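Local coordinates for SusD superfamily protein (PDB 3HDX) that probably binds polysaccharide at the outer membrane for carbohydrate uptake, as a SusD homolog of a gut Bacteroides, at residues R26-D31 and W75-A80. Numbering follows the deposited sequence. Where two conformers were deposited one is given.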
ATOM      1  N   ARG A  26       5.796  -2.677  -9.122  1.00 12.47           N
ATOM      2  CA  ARG A  26       5.127  -3.907  -8.643  1.00 14.16           C
ATOM      3  C   ARG A  26       6.184  -4.837  -8.025  1.00 13.74           C
ATOM      4  O   ARG A  26       6.012  -5.317  -6.920  1.00 13.82           O
ATOM      5  CB  ARG A  26       4.403  -4.585  -9.786  1.00 16.66           C
ATOM      6  CG  ARG A  26       3.690  -5.853  -9.395  1.00 20.43           C
ATOM      7  CD  ARG A  26       3.014  -6.467 -10.567  1.00 24.02           C
ATOM      8  NE  ARG A  26       3.974  -6.996 -11.564  1.00 29.09           N
ATOM      9  CZ  ARG A  26       4.093  -6.622 -12.857  1.00 33.51           C
ATOM     10  NH1 ARG A  26       3.296  -5.723 -13.447  1.00 35.66           N
ATOM     11  NH2 ARG A  26       5.031  -7.203 -13.612  1.00 35.97           N
ATOM     12  N   ALA A  27       7.310  -5.022  -8.733  1.00 13.89           N
ATOM     13  CA  ALA A  27       8.384  -5.884  -8.247  1.00 13.93           C
ATOM     14  C   ALA A  27       8.973  -5.424  -6.914  1.00 14.30           C
ATOM     15  O   ALA A  27       9.288  -6.261  -6.051  1.00 13.93           O
ATOM     16  CB  ALA A  27       9.479  -6.022  -9.295  1.00 15.33           C
ATOM     17  N   ALA A  28       9.076  -4.109  -6.701  1.00 13.70           N
ATOM     18  CA  ALA A  28       9.621  -3.586  -5.440  1.00 13.61           C
ATOM     19  C   ALA A  28       8.772  -3.999  -4.237  1.00 12.80           C
ATOM     20  O   ALA A  28       9.285  -4.344  -3.194  1.00 13.66           O
ATOM     21  CB  ALA A  28       9.761  -2.036  -5.470  1.00 13.34           C
ATOM     22  N   LEU A  29       7.454  -3.948  -4.429  1.00 13.28           N
ATOM     23  CA  LEU A  29       6.477  -4.299  -3.377  1.00 12.65           C
ATOM     24  C   LEU A  29       6.257  -5.797  -3.262  1.00 12.94           C
ATOM     25  O   LEU A  29       5.968  -6.300  -2.186  1.00 15.23           O
ATOM     26  CB  LEU A  29       5.119  -3.610  -3.616  1.00 13.55           C
ATOM     27  CG  LEU A  29       5.025  -2.178  -3.100  1.00 13.05           C
ATOM     28  CD1 LEU A  29       6.058  -1.241  -3.682  1.00 14.20           C
ATOM     29  CD2 LEU A  29       3.627  -1.649  -3.305  1.00 13.79           C
ATOM     30  N   ALA A  30       6.377  -6.506  -4.374  1.00 13.94           N
ATOM     31  CA  ALA A  30       6.054  -7.944  -4.414  1.00 15.04           C
ATOM     32  C   ALA A  30       7.229  -8.860  -4.101  1.00 15.36           C
ATOM     33  O   ALA A  30       7.015  -9.945  -3.576  1.00 14.79           O
ATOM     34  CB  ALA A  30       5.437  -8.340  -5.777  1.00 17.90           C
ATOM     35  N   ASP A  31       8.450  -8.428  -4.387  1.00 16.05           N
ATOM     36  CA  ASP A  31       9.601  -9.298  -4.198  0.50 16.71           C
ATOM     37  C   ASP A  31       9.711  -9.716  -2.722  1.00 15.39           C
ATOM     38  O   ASP A  31       9.580  -8.903  -1.796  1.00 14.84           O
ATOM     39  CB  ASP A  31      10.887  -8.676  -4.774  0.50 18.15           C
ATOM     40  CG  ASP A  31      10.960  -8.725  -6.343  0.50 20.05           C
ATOM     41  OD1 ASP A  31      10.039  -9.221  -7.056  0.50 19.76           O
ATOM     42  OD2 ASP A  31      11.979  -8.210  -6.867  0.50 24.44           O
ATOM     43  N   TRP A  75      17.456  -2.271  -0.327  1.00 13.74           N
ATOM     44  CA  TRP A  75      16.568  -1.345  -1.029  1.00 12.81           C
ATOM     45  C   TRP A  75      16.768  -1.213  -2.555  1.00 13.75           C
ATOM     46  O   TRP A  75      16.153  -0.376  -3.174  1.00 14.57           O
ATOM     47  CB  TRP A  75      16.559   0.046  -0.338  1.00 12.76           C
ATOM     48  CG  TRP A  75      17.897   0.721  -0.277  1.00 13.93           C
ATOM     49  CD1 TRP A  75      18.919   0.703  -1.221  1.00 14.01           C
ATOM     50  CD2 TRP A  75      18.361   1.552   0.783  1.00 14.36           C
ATOM     51  NE1 TRP A  75      19.968   1.470  -0.788  1.00 14.57           N
ATOM     52  CE2 TRP A  75      19.650   2.019   0.420  1.00 15.03           C
ATOM     53  CE3 TRP A  75      17.814   1.965   2.012  1.00 14.05           C
ATOM     54  CZ2 TRP A  75      20.395   2.840   1.245  1.00 14.38           C
ATOM     55  CZ3 TRP A  75      18.548   2.798   2.821  1.00 14.03           C
ATOM     56  CH2 TRP A  75      19.841   3.201   2.451  1.00 13.96           C
ATOM     57  N   ARG A  76      17.632  -2.044  -3.161  1.00 14.50           N
ATOM     58  CA  ARG A  76      17.945  -1.904  -4.590  0.50 14.85           C
ATOM     59  C   ARG A  76      16.700  -1.830  -5.492  1.00 14.14           C
ATOM     60  O   ARG A  76      16.664  -1.025  -6.419  1.00 14.51           O
ATOM     61  CB  ARG A  76      18.916  -3.028  -5.031  0.50 17.64           C
ATOM     62  CG  ARG A  76      19.473  -2.893  -6.420  0.50 21.33           C
ATOM     63  CD  ARG A  76      20.459  -4.023  -6.816  0.50 23.65           C
ATOM     64  NE  ARG A  76      20.974  -3.791  -8.166  0.50 26.90           N
ATOM     65  CZ  ARG A  76      22.112  -3.156  -8.437  0.50 28.11           C
ATOM     66  NH1 ARG A  76      22.885  -2.712  -7.456  0.50 28.54           N
ATOM     67  NH2 ARG A  76      22.488  -2.977  -9.697  0.50 29.20           N
ATOM     68  N   ARG A  77      15.722  -2.712  -5.246  1.00 13.23           N
ATOM     69  CA  ARG A  77      14.520  -2.761  -6.050  1.00 13.90           C
ATOM     70  C   ARG A  77      13.736  -1.443  -6.097  1.00 13.04           C
ATOM     71  O   ARG A  77      13.103  -1.138  -7.099  1.00 14.31           O
ATOM     72  CB  ARG A  77      13.621  -3.924  -5.630  1.00 15.74           C
ATOM     73  CG  ARG A  77      13.099  -3.827  -4.205  1.00 16.95           C
ATOM     74  CD  ARG A  77      12.528  -5.166  -3.704  1.00 17.00           C
ATOM     75  NE  ARG A  77      11.967  -5.073  -2.353  1.00 16.24           N
ATOM     76  CZ  ARG A  77      12.677  -5.109  -1.214  1.00 16.74           C
ATOM     77  NH1 ARG A  77      14.024  -5.160  -1.233  1.00 18.70           N
ATOM     78  NH2 ARG A  77      12.056  -5.087  -0.024  1.00 15.96           N
ATOM     79  N   PHE A  78      13.823  -0.662  -5.031  1.00 12.91           N
ATOM     80  CA  PHE A  78      13.221   0.676  -5.031  1.00 13.15           C
ATOM     81  C   PHE A  78      13.998   1.646  -5.916  1.00 12.96           C
ATOM     82  O   PHE A  78      13.398   2.375  -6.684  1.00 12.36           O
ATOM     83  CB  PHE A  78      13.017   1.182  -3.606  1.00 14.22           C
ATOM     84  CG  PHE A  78      11.964   0.406  -2.886  1.00 14.14           C
ATOM     85  CD1 PHE A  78      10.617   0.779  -3.041  1.00 13.02           C
ATOM     86  CD2 PHE A  78      12.262  -0.732  -2.165  1.00 14.63           C
ATOM     87  CE1 PHE A  78       9.607   0.048  -2.417  1.00 13.29           C
ATOM     88  CE2 PHE A  78      11.233  -1.465  -1.570  1.00 14.03           C
ATOM     89  CZ  PHE A  78       9.936  -1.073  -1.697  1.00 14.33           C
ATOM     90  N   TYR A  79      15.322   1.652  -5.807  1.00 12.67           N
ATOM     91  CA  TYR A  79      16.154   2.485  -6.688  1.00 12.85           C
ATOM     92  C   TYR A  79      16.014   2.057  -8.156  1.00 12.84           C
ATOM     93  O   TYR A  79      16.134   2.900  -9.049  1.00 13.53           O
ATOM     94  CB  TYR A  79      17.610   2.601  -6.218  1.00 12.79           C
ATOM     95  CG  TYR A  79      17.666   3.466  -5.007  1.00 11.30           C
ATOM     96  CD1 TYR A  79      17.496   4.853  -5.145  1.00 11.19           C
ATOM     97  CD2 TYR A  79      17.862   2.948  -3.742  1.00 12.23           C
ATOM     98  CE1 TYR A  79      17.475   5.676  -4.045  1.00 12.25           C
ATOM     99  CE2 TYR A  79      17.856   3.765  -2.660  1.00 13.35           C
ATOM    100  CZ  TYR A  79      17.673   5.135  -2.808  1.00 13.02           C
ATOM    101  OH  TYR A  79      17.622   5.901  -1.681  1.00 13.66           O
ATOM    102  N   ALA A  80      15.677   0.781  -8.421  1.00 13.47           N
ATOM    103  CA  ALA A  80      15.414   0.376  -9.807  1.00 14.01           C
ATOM    104  C   ALA A  80      14.225   1.157 -10.388  1.00 13.74           C
ATOM    105  O   ALA A  80      14.235   1.556 -11.562  1.00 15.15           O
ATOM    106  CB  ALA A  80      15.197  -1.144  -9.930  1.00 14.14           C
TER
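NH2 of Arg-77 is gripped twice, by a hydrogen bond to the backbone O of Val-72 and a weak one to OG1 of Thr-34; NH1 is bonded elsewhere in the structure. The side chain reaches from the first turn of helix 76-91 to the last turn of helix 11-30, where NE gives its hydrogen to the carbonyl O of Ala-28, 2.9 Å from NE, in a somewhat bent bond (145° at the hydrogen) that lies in the carbonyl plane on a lone pair and close to the guanidinium plane. CG of Arg-77 takes the crowded position between backbone N and carbonyl carbon (chi1 63°); from there the chain runs extended to NE, drawing CG along CA of Ala-28 at 3.7 Å. One face of the guanidinium lies against CE2 of Phe-78. The carboxylate of Asp-31 stays apart, OD2 being 5.5 Å from NE of Arg-77, although CB of Asp-31 touches CD of Arg-77 at 4.0 Å. The two helices run nearly antiparallel, 165° between directions, with short-segment axes 8.6 Å apart, a close approach consistent with the small side chain of Ala-28 at the interface; they belong to the helical, TPR-like part of the SusD fold. CB of Ala-28 sits over one face of the Phe-78 ring, 3.8 Å from its centroid, in a CH-pi contact. An alanine in place of Arg-77 would remove the NE bond and the Val-72 link, and would probably loosen the tie between the helix ends. CD1 of Leu-29 meets CE1 of Phe-78, the side chains crossing at about a right angle.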